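Long-range contact in 4-hydroxythreonine-4-phosphate dehydrogenase (Legionella pneumophila subsp. pneumophila, PDB 6XMY), which probably catalyses the NAD(P)-dependent oxidation of 4-(phosphooxy)-L-threonine, a step on the route to pyridoxine 5'-phosphate: residues A[148-162]-A[275-289]. Numbering follows the deposited sequence.
Sequences VETVVMMLACSQMKV and LKYAGFNEAVNITLG. With NAD (nicotinamide-adenine-dinucleotide), chain B; SO4 (sulfate ion), chain C.
L275, on the helix that leads into 284-288, presses both its methyls on L155: CD1 and CD2 each lie 3.6 Å from L155 CB. CD1 also touches V162 CG2 at 3.7 Å, while M160 slides past L275 in the opposite direction, its SD beside L275 CA. L155 CD2 also meets L275 CD2, while its CD1 reaches the adjacent strand and rests on N285 CB at 3.8 Å. With CG anti to the backbone N (chi1 164°), the N285 side chain crosses that of M153 at about a right angle; OD1 faces M153 CG, and ND2 donates to O1 of the sulfate at 2.9 Å. T139 and R294 hold the same anion. On the opposite face M154 lies alongside I286, its bent end bringing CE to 3.7 Å from I286 CG2, and L288 CD1 leans on M154 CB. Six backbone hydrogen bonds join the antiparallel strands 152-156 and 284-288. Beyond them, E282 OE2 takes the S158 N-H from above the carboxylate plane at 2.9 Å, tying down the turn between 152-156 and 161-164. This antiparallel pair belongs to the central strands of the PdxA fold; on its N285 face the sulfate, probably from the crystallisation liquor, lies among residues predicted to bind the substrate.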
ATOM      1  N   VAL A 148       2.742  15.539  -5.166  1.00 18.63           N
ATOM      2  CA  VAL A 148       1.340  15.575  -4.767  1.00 18.27           C
ATOM      3  C   VAL A 148       1.274  15.976  -3.299  1.00 18.63           C
ATOM      4  O   VAL A 148       1.950  15.377  -2.455  1.00 19.41           O
ATOM      5  CB  VAL A 148       0.671  14.209  -4.997  1.00 18.68           C
ATOM      6  CG1 VAL A 148      -0.764  14.226  -4.512  1.00 21.84           C
ATOM      7  CG2 VAL A 148       0.730  13.834  -6.472  1.00 19.59           C
ATOM      8  N   GLU A 149       0.453  16.983  -2.989  1.00 18.35           N
ATOM      9  CA  GLU A 149       0.368  17.457  -1.610  1.00 20.19           C
ATOM     10  C   GLU A 149      -0.322  16.441  -0.705  1.00 18.49           C
ATOM     11  O   GLU A 149       0.155  16.161   0.402  1.00 20.29           O
ATOM     12  CB  GLU A 149      -0.351  18.802  -1.546  1.00 25.17           C
ATOM     13  CG  GLU A 149      -0.697  19.224  -0.126  1.00 30.84           C
ATOM     14  CD  GLU A 149      -1.207  20.644  -0.043  1.00 36.46           C
ATOM     15  OE1 GLU A 149      -0.410  21.535   0.317  1.00 42.44           O
ATOM     16  OE2 GLU A 149      -2.397  20.872  -0.349  1.00 35.08           O
ATOM     17  N   THR A 150      -1.445  15.879  -1.149  1.00 16.73           N
ATOM     18  CA  THR A 150      -2.236  14.969  -0.325  1.00 16.11           C
ATOM     19  C   THR A 150      -2.389  13.636  -1.039  1.00 14.57           C
ATOM     20  O   THR A 150      -3.030  13.556  -2.093  1.00 18.60           O
ATOM     21  CB  THR A 150      -3.612  15.553  -0.007  1.00 18.30           C
ATOM     22  OG1 THR A 150      -3.460  16.858   0.562  1.00 19.02           O
ATOM     23  CG2 THR A 150      -4.350  14.645   0.985  1.00 20.36           C
ATOM     24  N   VAL A 151      -1.800  12.592  -0.465  1.00 11.68           N
ATOM     25  CA  VAL A 151      -2.112  11.224  -0.832  1.00 11.79           C
ATOM     26  C   VAL A 151      -2.730  10.564   0.392  1.00 11.20           C
ATOM     27  O   VAL A 151      -2.626  11.059   1.517  1.00 14.36           O
ATOM     28  CB  VAL A 151      -0.874  10.446  -1.304  1.00 14.76           C
ATOM     29  CG1 VAL A 151      -0.235  11.136  -2.500  1.00 16.66           C
ATOM     30  CG2 VAL A 151       0.104  10.305  -0.161  1.00 16.34           C
ATOM     31  N   VAL A 152      -3.398   9.442   0.164  1.00 10.35           N
ATOM     32  CA  VAL A 152      -4.113   8.758   1.232  1.00 10.84           C
ATOM     33  C   VAL A 152      -3.740   7.285   1.197  1.00  9.37           C
ATOM     34  O   VAL A 152      -3.825   6.638   0.146  1.00 11.81           O
ATOM     35  CB  VAL A 152      -5.639   8.918   1.110  1.00 11.61           C
ATOM     36  CG1 VAL A 152      -6.331   8.140   2.236  1.00 12.07           C
ATOM     37  CG2 VAL A 152      -6.037  10.385   1.127  1.00 13.98           C
ATOM     38  N   MET A 153      -3.329   6.761   2.342  1.00  8.99           N
ATOM     39  CA  MET A 153      -3.131   5.329   2.512  0.57  8.54           C
ATOM     40  C   MET A 153      -4.462   4.701   2.899  1.00  8.21           C
ATOM     41  O   MET A 153      -5.076   5.090   3.903  1.00 10.79           O
ATOM     42  CB  MET A 153      -2.102   5.043   3.602  0.57  9.50           C
ATOM     43  CG  MET A 153      -2.043   3.570   3.999  0.57 10.46           C
ATOM     44  SD  MET A 153      -0.953   3.211   5.392  0.57 13.12           S
ATOM     45  CE  MET A 153       0.594   3.880   4.781  0.57 14.75           C
ATOM     46  N   MET A 154      -4.910   3.737   2.108  1.00  8.28           N
ATOM     47  CA  MET A 154      -6.155   3.037   2.390  1.00  9.29           C
ATOM     48  C   MET A 154      -5.886   1.547   2.321  1.00  9.14           C
ATOM     49  O   MET A 154      -5.386   1.052   1.311  1.00 11.26           O
ATOM     50  CB  MET A 154      -7.271   3.427   1.415  1.00 10.19           C
ATOM     51  CG  MET A 154      -8.596   2.759   1.743  1.00 12.02           C
ATOM     52  SD  MET A 154      -9.916   3.196   0.605  1.00 13.35           S
ATOM     53  CE  MET A 154      -9.493   2.210  -0.823  1.00 14.35           C
ATOM     54  N   LEU A 155      -6.180   0.836   3.394  1.00  9.16           N
ATOM     55  CA  LEU A 155      -6.172  -0.619   3.347  0.84  9.30           C
ATOM     56  C   LEU A 155      -7.574  -1.119   3.023  1.00 11.18           C
ATOM     57  O   LEU A 155      -8.577  -0.558   3.488  1.00 11.64           O
ATOM     58  CB  LEU A 155      -5.639  -1.223   4.653  0.84  9.57           C
ATOM     59  CG  LEU A 155      -4.106  -1.404   4.676  0.84 12.99           C
ATOM     60  CD1 LEU A 155      -3.371  -0.061   4.699  0.84 12.36           C
ATOM     61  CD2 LEU A 155      -3.657  -2.283   5.837  0.84 19.49           C
ATOM     62  N   ALA A 156      -7.642  -2.162   2.206  1.00 10.04           N
ATOM     63  CA  ALA A 156      -8.912  -2.620   1.669  1.00 11.58           C
ATOM     64  C   ALA A 156      -8.969  -4.135   1.683  1.00 12.84           C
ATOM     65  O   ALA A 156      -8.023  -4.804   1.258  1.00 12.97           O
ATOM     66  CB  ALA A 156      -9.102  -2.113   0.234  1.00 12.46           C
ATOM     67  N   CYS A 157     -10.083  -4.662   2.173  1.00 13.83           N
ATOM     68  CA  CYS A 157     -10.402  -6.078   2.095  1.00 14.01           C
ATOM     69  C   CYS A 157     -11.914  -6.187   1.944  1.00 14.93           C
ATOM     70  O   CYS A 157     -12.624  -5.179   1.949  1.00 16.67           O
ATOM     71  CB  CYS A 157      -9.885  -6.831   3.327  1.00 12.67           C
ATOM     72  SG  CYS A 157     -10.552  -6.212   4.906  1.00 15.74           S
ATOM     73  N   SER A 158     -12.414  -7.418   1.806  1.00 17.72           N
ATOM     74  CA  SER A 158     -13.854  -7.585   1.628  1.00 17.31           C
ATOM     75  C   SER A 158     -14.642  -7.085   2.837  1.00 18.99           C
ATOM     76  O   SER A 158     -15.789  -6.648   2.688  1.00 22.76           O
ATOM     77  CB  SER A 158     -14.197  -9.042   1.322  1.00 21.19           C
ATOM     78  OG  SER A 158     -14.040  -9.840   2.476  1.00 23.58           O
ATOM     79  N   GLN A 159     -14.045  -7.122   4.035  1.00 18.10           N
ATOM     80  CA  GLN A 159     -14.771  -6.724   5.239  1.00 19.31           C
ATOM     81  C   GLN A 159     -14.904  -5.211   5.338  1.00 18.58           C
ATOM     82  O   GLN A 159     -15.932  -4.702   5.808  1.00 17.76           O
ATOM     83  CB  GLN A 159     -14.069  -7.264   6.488  1.00 18.81           C
ATOM     84  CG  GLN A 159     -14.115  -8.776   6.663  1.00 21.59           C
ATOM     85  CD  GLN A 159     -12.982  -9.505   5.952  1.00 22.77           C
ATOM     86  OE1 GLN A 159     -12.233  -8.912   5.172  1.00 24.84           O
ATOM     87  NE2 GLN A 159     -12.853 -10.800   6.224  1.00 23.86           N
ATOM     88  N   MET A 160     -13.879  -4.476   4.915  1.00 15.47           N
ATOM     89  CA  MET A 160     -13.866  -3.045   5.189  1.00 13.91           C
ATOM     90  C   MET A 160     -12.749  -2.376   4.408  1.00 10.89           C
ATOM     91  O   MET A 160     -11.800  -3.018   3.947  1.00 13.15           O
ATOM     92  CB  MET A 160     -13.673  -2.775   6.688  1.00 15.04           C
ATOM     93  CG  MET A 160     -12.343  -3.297   7.223  1.00 14.54           C
ATOM     94  SD  MET A 160     -12.129  -3.074   8.996  1.00 14.51           S
ATOM     95  CE  MET A 160     -13.354  -4.232   9.634  1.00 15.21           C
ATOM     96  N   LYS A 161     -12.877  -1.066   4.279  1.00 11.46           N
ATOM     97  CA  LYS A 161     -11.809  -0.199   3.813  1.00 10.07           C
ATOM     98  C   LYS A 161     -11.505   0.774   4.940  1.00 10.20           C
ATOM     99  O   LYS A 161     -12.426   1.314   5.561  1.00 11.93           O
ATOM    100  CB  LYS A 161     -12.254   0.582   2.570  1.00 11.61           C
ATOM    101  CG  LYS A 161     -12.507  -0.283   1.339  1.00 12.70           C
ATOM    102  CD  LYS A 161     -12.932   0.584   0.170  1.00 13.27           C
ATOM    103  CE  LYS A 161     -13.083  -0.220  -1.116  1.00 15.96           C
ATOM    104  NZ  LYS A 161     -14.119  -1.293  -1.006  1.00 17.22           N
ATOM    105  N   VAL A 162     -10.219   0.987   5.220  1.00 10.24           N
ATOM    106  CA  VAL A 162      -9.787   1.910   6.267  1.00 10.05           C
ATOM    107  C   VAL A 162      -8.752   2.852   5.673  1.00  8.39           C
ATOM    108  O   VAL A 162      -7.665   2.414   5.276  1.00 10.19           O
ATOM    109  CB  VAL A 162      -9.218   1.190   7.496  1.00 10.48           C
ATOM    110  CG1 VAL A 162      -8.697   2.218   8.493  1.00 12.37           C
ATOM    111  CG2 VAL A 162     -10.286   0.315   8.143  1.00 13.95           C
ATOM    112  N   LEU A 275      -8.409  -3.949  10.941  1.00  9.57           N
ATOM    113  CA  LEU A 275      -8.445  -4.375   9.546  1.00 10.08           C
ATOM    114  C   LEU A 275      -7.586  -5.613   9.330  1.00 10.49           C
ATOM    115  O   LEU A 275      -8.018  -6.576   8.686  1.00 10.53           O
ATOM    116  CB  LEU A 275      -8.033  -3.233   8.614  1.00 12.34           C
ATOM    117  CG  LEU A 275      -8.135  -3.567   7.116  1.00 16.17           C
ATOM    118  CD1 LEU A 275      -8.619  -2.378   6.312  1.00 16.36           C
ATOM    119  CD2 LEU A 275      -6.805  -4.105   6.563  1.00 17.05           C
ATOM    120  N   LYS A 276      -6.372  -5.623   9.895  1.00 10.40           N
ATOM    121  CA  LYS A 276      -5.506  -6.778   9.703  1.00  9.89           C
ATOM    122  C   LYS A 276      -6.006  -7.987  10.475  1.00  9.23           C
ATOM    123  O   LYS A 276      -5.844  -9.121  10.014  1.00 10.72           O
ATOM    124  CB  LYS A 276      -4.060  -6.431  10.055  1.00  9.86           C
ATOM    125  CG  LYS A 276      -3.451  -5.417   9.085  1.00  9.81           C
ATOM    126  CD  LYS A 276      -1.958  -5.248   9.287  1.00 12.22           C
ATOM    127  CE  LYS A 276      -1.418  -4.128   8.438  1.00 15.17           C
ATOM    128  NZ  LYS A 276       0.077  -4.094   8.502  1.00 13.32           N
ATOM    129  N   TYR A 277      -6.638  -7.769  11.630  1.00  9.73           N
ATOM    130  CA  TYR A 277      -7.234  -8.891  12.340  1.00 10.97           C
ATOM    131  C   TYR A 277      -8.304  -9.556  11.483  1.00 10.46           C
ATOM    132  O   TYR A 277      -8.390 -10.790  11.416  1.00 12.46           O
ATOM    133  CB  TYR A 277      -7.823  -8.401  13.662  1.00 11.70           C
ATOM    134  CG  TYR A 277      -8.357  -9.507  14.535  1.00 11.91           C
ATOM    135  CD1 TYR A 277      -7.502 -10.250  15.348  1.00 12.21           C
ATOM    136  CD2 TYR A 277      -9.711  -9.821  14.543  1.00 11.55           C
ATOM    137  CE1 TYR A 277      -7.985 -11.265  16.152  1.00 13.26           C
ATOM    138  CE2 TYR A 277     -10.202 -10.825  15.351  1.00 13.82           C
ATOM    139  CZ  TYR A 277      -9.335 -11.552  16.147  1.00 12.80           C
ATOM    140  OH  TYR A 277      -9.817 -12.560  16.953  1.00 16.82           O
ATOM    141  N   ALA A 278      -9.112  -8.748  10.795  1.00 10.80           N
ATOM    142  CA  ALA A 278     -10.182  -9.279   9.959  1.00 11.74           C
ATOM    143  C   ALA A 278      -9.666  -9.871   8.649  1.00 12.60           C
ATOM    144  O   ALA A 278     -10.210 -10.874   8.174  1.00 14.41           O
ATOM    145  CB  ALA A 278     -11.203  -8.184   9.663  1.00 13.51           C
ATOM    146  N   GLY A 279      -8.640  -9.272   8.040  1.00 13.32           N
ATOM    147  CA  GLY A 279      -8.304  -9.646   6.675  1.00 13.11           C
ATOM    148  C   GLY A 279      -6.843  -9.649   6.277  1.00 10.66           C
ATOM    149  O   GLY A 279      -6.534  -9.423   5.107  1.00 11.82           O
ATOM    150  N   PHE A 280      -5.948  -9.959   7.217  1.00 12.61           N
ATOM    151  CA  PHE A 280      -4.503  -9.875   6.985  1.00 14.12           C
ATOM    152  C   PHE A 280      -4.067 -10.511   5.668  1.00 14.55           C
ATOM    153  O   PHE A 280      -3.267  -9.932   4.926  1.00 15.56           O
ATOM    154  CB  PHE A 280      -3.777 -10.543   8.156  1.00 15.06           C
ATOM    155  CG  PHE A 280      -2.282 -10.365   8.144  1.00 16.56           C
ATOM    156  CD1 PHE A 280      -1.448 -11.466   8.211  1.00 19.28           C
ATOM    157  CD2 PHE A 280      -1.719  -9.105   8.106  1.00 15.22           C
ATOM    158  CE1 PHE A 280      -0.074 -11.311   8.221  1.00 19.92           C
ATOM    159  CE2 PHE A 280      -0.349  -8.941   8.120  1.00 17.23           C
ATOM    160  CZ  PHE A 280       0.474 -10.045   8.174  1.00 19.19           C
ATOM    161  N   ASN A 281      -4.559 -11.712   5.361  1.00 13.78           N
ATOM    162  CA  ASN A 281      -4.068 -12.442   4.191  1.00 14.65           C
ATOM    163  C   ASN A 281      -4.814 -12.116   2.906  1.00 13.53           C
ATOM    164  O   ASN A 281      -4.550 -12.742   1.874  1.00 14.25           O
ATOM    165  CB  ASN A 281      -4.039 -13.946   4.458  1.00 17.04           C
ATOM    166  CG  ASN A 281      -3.084 -14.306   5.568  1.00 20.88           C
ATOM    167  OD1 ASN A 281      -1.906 -13.940   5.532  1.00 24.19           O
ATOM    168  ND2 ASN A 281      -3.585 -15.004   6.572  1.00 23.39           N
ATOM    169  N   GLU A 282      -5.725 -11.149   2.931  0.58 13.05           N
ATOM    170  CA  GLU A 282      -6.406 -10.720   1.718  0.58 14.60           C
ATOM    171  C   GLU A 282      -6.319  -9.223   1.481  0.58 13.38           C
ATOM    172  O   GLU A 282      -6.652  -8.774   0.378  0.58 14.66           O
ATOM    173  CB  GLU A 282      -7.891 -11.114   1.756  0.58 17.30           C
ATOM    174  CG  GLU A 282      -8.716 -10.221   2.673  0.58 19.90           C
ATOM    175  CD  GLU A 282     -10.210 -10.321   2.426  0.58 22.89           C
ATOM    176  OE1 GLU A 282     -10.902 -10.974   3.236  0.58 27.23           O
ATOM    177  OE2 GLU A 282     -10.691  -9.742   1.426  0.58 20.32           O
ATOM    178  N   ALA A 283      -5.880  -8.445   2.463  1.00 12.84           N
ATOM    179  CA  ALA A 283      -5.976  -6.997   2.396  1.00 11.68           C
ATOM    180  C   ALA A 283      -4.859  -6.399   1.552  1.00 10.35           C
ATOM    181  O   ALA A 283      -3.754  -6.948   1.449  1.00 11.25           O
ATOM    182  CB  ALA A 283      -5.945  -6.391   3.799  1.00 11.39           C
ATOM    183  N   VAL A 284      -5.166  -5.247   0.961  1.00  9.65           N
ATOM    184  CA  VAL A 284      -4.278  -4.524   0.066  1.00  9.14           C
ATOM    185  C   VAL A 284      -4.148  -3.103   0.584  1.00  8.87           C
ATOM    186  O   VAL A 284      -5.142  -2.484   0.972  1.00 10.87           O
ATOM    187  CB  VAL A 284      -4.864  -4.496  -1.358  1.00 11.08           C
ATOM    188  CG1 VAL A 284      -3.983  -3.665  -2.302  1.00 11.74           C
ATOM    189  CG2 VAL A 284      -5.044  -5.917  -1.882  1.00 11.81           C
ATOM    190  N   ASN A 285      -2.922  -2.593   0.592  1.00  8.81           N
ATOM    191  CA  ASN A 285      -2.653  -1.190   0.857  1.00  8.21           C
ATOM    192  C   ASN A 285      -2.613  -0.500  -0.496  1.00  8.59           C
ATOM    193  O   ASN A 285      -1.791  -0.849  -1.348  1.00  9.29           O
ATOM    194  CB  ASN A 285      -1.325  -1.065   1.615  1.00  8.91           C
ATOM    195  CG  ASN A 285      -0.738   0.342   1.610  1.00  9.61           C
ATOM    196  OD1 ASN A 285      -1.398   1.329   1.261  1.00 11.19           O
ATOM    197  ND2 ASN A 285       0.531   0.432   2.003  1.00 11.74           N
ATOM    198  N   ILE A 286      -3.542   0.416  -0.724  1.00  9.28           N
ATOM    199  CA  ILE A 286      -3.592   1.164  -1.972  1.00  8.71           C
ATOM    200  C   ILE A 286      -3.381   2.638  -1.664  1.00  9.82           C
ATOM    201  O   ILE A 286      -3.978   3.173  -0.719  1.00 10.48           O
ATOM    202  CB  ILE A 286      -4.896   0.914  -2.747  1.00 11.91           C
ATOM    203  CG1 ILE A 286      -4.890   1.731  -4.034  1.00 12.42           C
ATOM    204  CG2 ILE A 286      -6.109   1.240  -1.919  1.00 15.13           C
ATOM    205  CD1 ILE A 286      -5.956   1.344  -4.931  1.00 17.83           C
ATOM    206  N   THR A 287      -2.522   3.290  -2.451  1.00  9.84           N
ATOM    207  CA  THR A 287      -2.270   4.713  -2.288  1.00  9.31           C
ATOM    208  C   THR A 287      -3.201   5.485  -3.215  1.00 10.23           C
ATOM    209  O   THR A 287      -3.211   5.253  -4.432  1.00 11.58           O
ATOM    210  CB  THR A 287      -0.817   5.056  -2.607  1.00  9.42           C
ATOM    211  OG1 THR A 287       0.052   4.300  -1.758  1.00 10.88           O
ATOM    212  CG2 THR A 287      -0.576   6.541  -2.394  1.00 11.22           C
ATOM    213  N   LEU A 288      -3.981   6.399  -2.643  1.00  9.67           N
ATOM    214  CA  LEU A 288      -4.901   7.228  -3.408  1.00  9.45           C
ATOM    215  C   LEU A 288      -4.295   8.604  -3.633  1.00 11.33           C
ATOM    216  O   LEU A 288      -3.698   9.186  -2.722  1.00 12.90           O
ATOM    217  CB  LEU A 288      -6.212   7.394  -2.639  1.00 10.92           C
ATOM    218  CG  LEU A 288      -6.797   6.107  -2.076  1.00 10.56           C
ATOM    219  CD1 LEU A 288      -8.067   6.430  -1.301  1.00 10.66           C
ATOM    220  CD2 LEU A 288      -7.049   5.066  -3.169  1.00 12.10           C
ATOM    221  N   GLY A 289      -4.471   9.135  -4.848  1.00 11.79           N
ATOM    222  CA  GLY A 289      -4.074  10.497  -5.153  1.00 12.94           C
ATOM    223  C   GLY A 289      -2.836  10.653  -6.015  1.00 12.78           C
ATOM    224  O   GLY A 289      -2.459  11.794  -6.314  1.00 14.75           O
TER
HETATM  225  PA  NAD B 401       5.769  -7.703   9.526  1.00 14.49           P
HETATM  226  O1A NAD B 401       7.162  -7.916   8.967  1.00 15.23           O
HETATM  227  O2A NAD B 401       4.440  -7.908   8.829  1.00 18.15           O
HETATM  228  O5B NAD B 401       5.802  -8.888  10.776  1.00 17.16           O
HETATM  229  C5B NAD B 401       4.595  -8.909  11.501  1.00 17.49           C
HETATM  230  C4B NAD B 401       4.164 -10.364  11.756  1.00 16.68           C
HETATM  231  O4B NAD B 401       3.482 -10.850  10.576  1.00 17.99           O
HETATM  232  C3B NAD B 401       5.427 -11.244  11.971  1.00 15.17           C
HETATM  233  O3B NAD B 401       5.055 -12.205  12.944  1.00 20.23           O
HETATM  234  C2B NAD B 401       5.655 -11.846  10.553  1.00 16.43           C
HETATM  235  O2B NAD B 401       6.256 -13.108  10.584  1.00 19.57           O
HETATM  236  C1B NAD B 401       4.177 -11.998  10.072  1.00 17.08           C
HETATM  237  N9A NAD B 401       4.033 -11.879   8.624  1.00 15.96           N
HETATM  238  C8A NAD B 401       4.226 -10.763   7.790  1.00 15.10           C
HETATM  239  N7A NAD B 401       3.972 -11.030   6.520  1.00 13.86           N
HETATM  240  C5A NAD B 401       3.580 -12.361   6.504  1.00 13.23           C
HETATM  241  C6A NAD B 401       3.186 -13.228   5.463  1.00 15.38           C
HETATM  242  N6A NAD B 401       3.121 -12.770   4.186  1.00 14.54           N
HETATM  243  N1A NAD B 401       2.851 -14.523   5.739  1.00 17.43           N
HETATM  244  C2A NAD B 401       2.924 -14.924   7.045  1.00 19.52           C
HETATM  245  N3A NAD B 401       3.283 -14.221   8.136  1.00 18.06           N
HETATM  246  C4A NAD B 401       3.609 -12.921   7.817  1.00 15.38           C
HETATM  247  O3  NAD B 401       5.814  -6.187  10.099  1.00 16.92           O
HETATM  248  PN  NAD B 401       6.648  -5.598  11.311  1.00 15.78           P
HETATM  249  O1N NAD B 401       5.882  -4.522  12.041  1.00 16.22           O
HETATM  250  O2N NAD B 401       7.506  -6.662  11.910  1.00 21.30           O
HETATM  251  O5D NAD B 401       7.850  -4.573  10.503  1.00 17.36           O
HETATM  252  C5D NAD B 401       8.814  -5.256   9.770  1.00 14.22           C
HETATM  253  C4D NAD B 401       9.355  -4.279   8.725  1.00 13.06           C
HETATM  254  O4D NAD B 401       8.396  -4.223   7.639  1.00 10.61           O
HETATM  255  C3D NAD B 401       9.437  -2.829   9.316  1.00 13.41           C
HETATM  256  O3D NAD B 401      10.563  -2.240   8.732  1.00 13.05           O
HETATM  257  C2D NAD B 401       8.138  -2.171   8.798  1.00 11.39           C
HETATM  258  O2D NAD B 401       8.222  -0.790   8.583  1.00 12.92           O
HETATM  259  C1D NAD B 401       8.114  -2.850   7.400  1.00 10.94           C
HETATM  260  N1N NAD B 401       6.747  -2.799   6.777  1.00 11.63           N
HETATM  261  C2N NAD B 401       6.715  -2.476   5.447  1.00 12.22           C
HETATM  262  C3N NAD B 401       5.494  -2.408   4.771  1.00 11.81           C
HETATM  263  C7N NAD B 401       5.578  -2.064   3.332  1.00 10.51           C
HETATM  264  O7N NAD B 401       6.668  -1.907   2.778  1.00  9.46           O
HETATM  265  N7N NAD B 401       4.383  -1.960   2.649  1.00 13.63           N
HETATM  266  C4N NAD B 401       4.294  -2.670   5.459  1.00 12.60           C
HETATM  267  C5N NAD B 401       4.364  -3.010   6.821  1.00 12.38           C
HETATM  268  C6N NAD B 401       5.608  -3.065   7.483  1.00 11.65           C
HETATM  269  S   SO4 C 402       3.863   2.327   2.940  1.00 11.07           S
HETATM  270  O1  SO4 C 402       3.033   1.944   1.801  1.00 12.22           O
HETATM  271  O2  SO4 C 402       5.238   1.906   2.691  1.00 11.77           O
HETATM  272  O3  SO4 C 402       3.842   3.784   3.054  1.00 11.68           O
HETATM  273  O4  SO4 C 402       3.410   1.716   4.201  1.00 14.74           O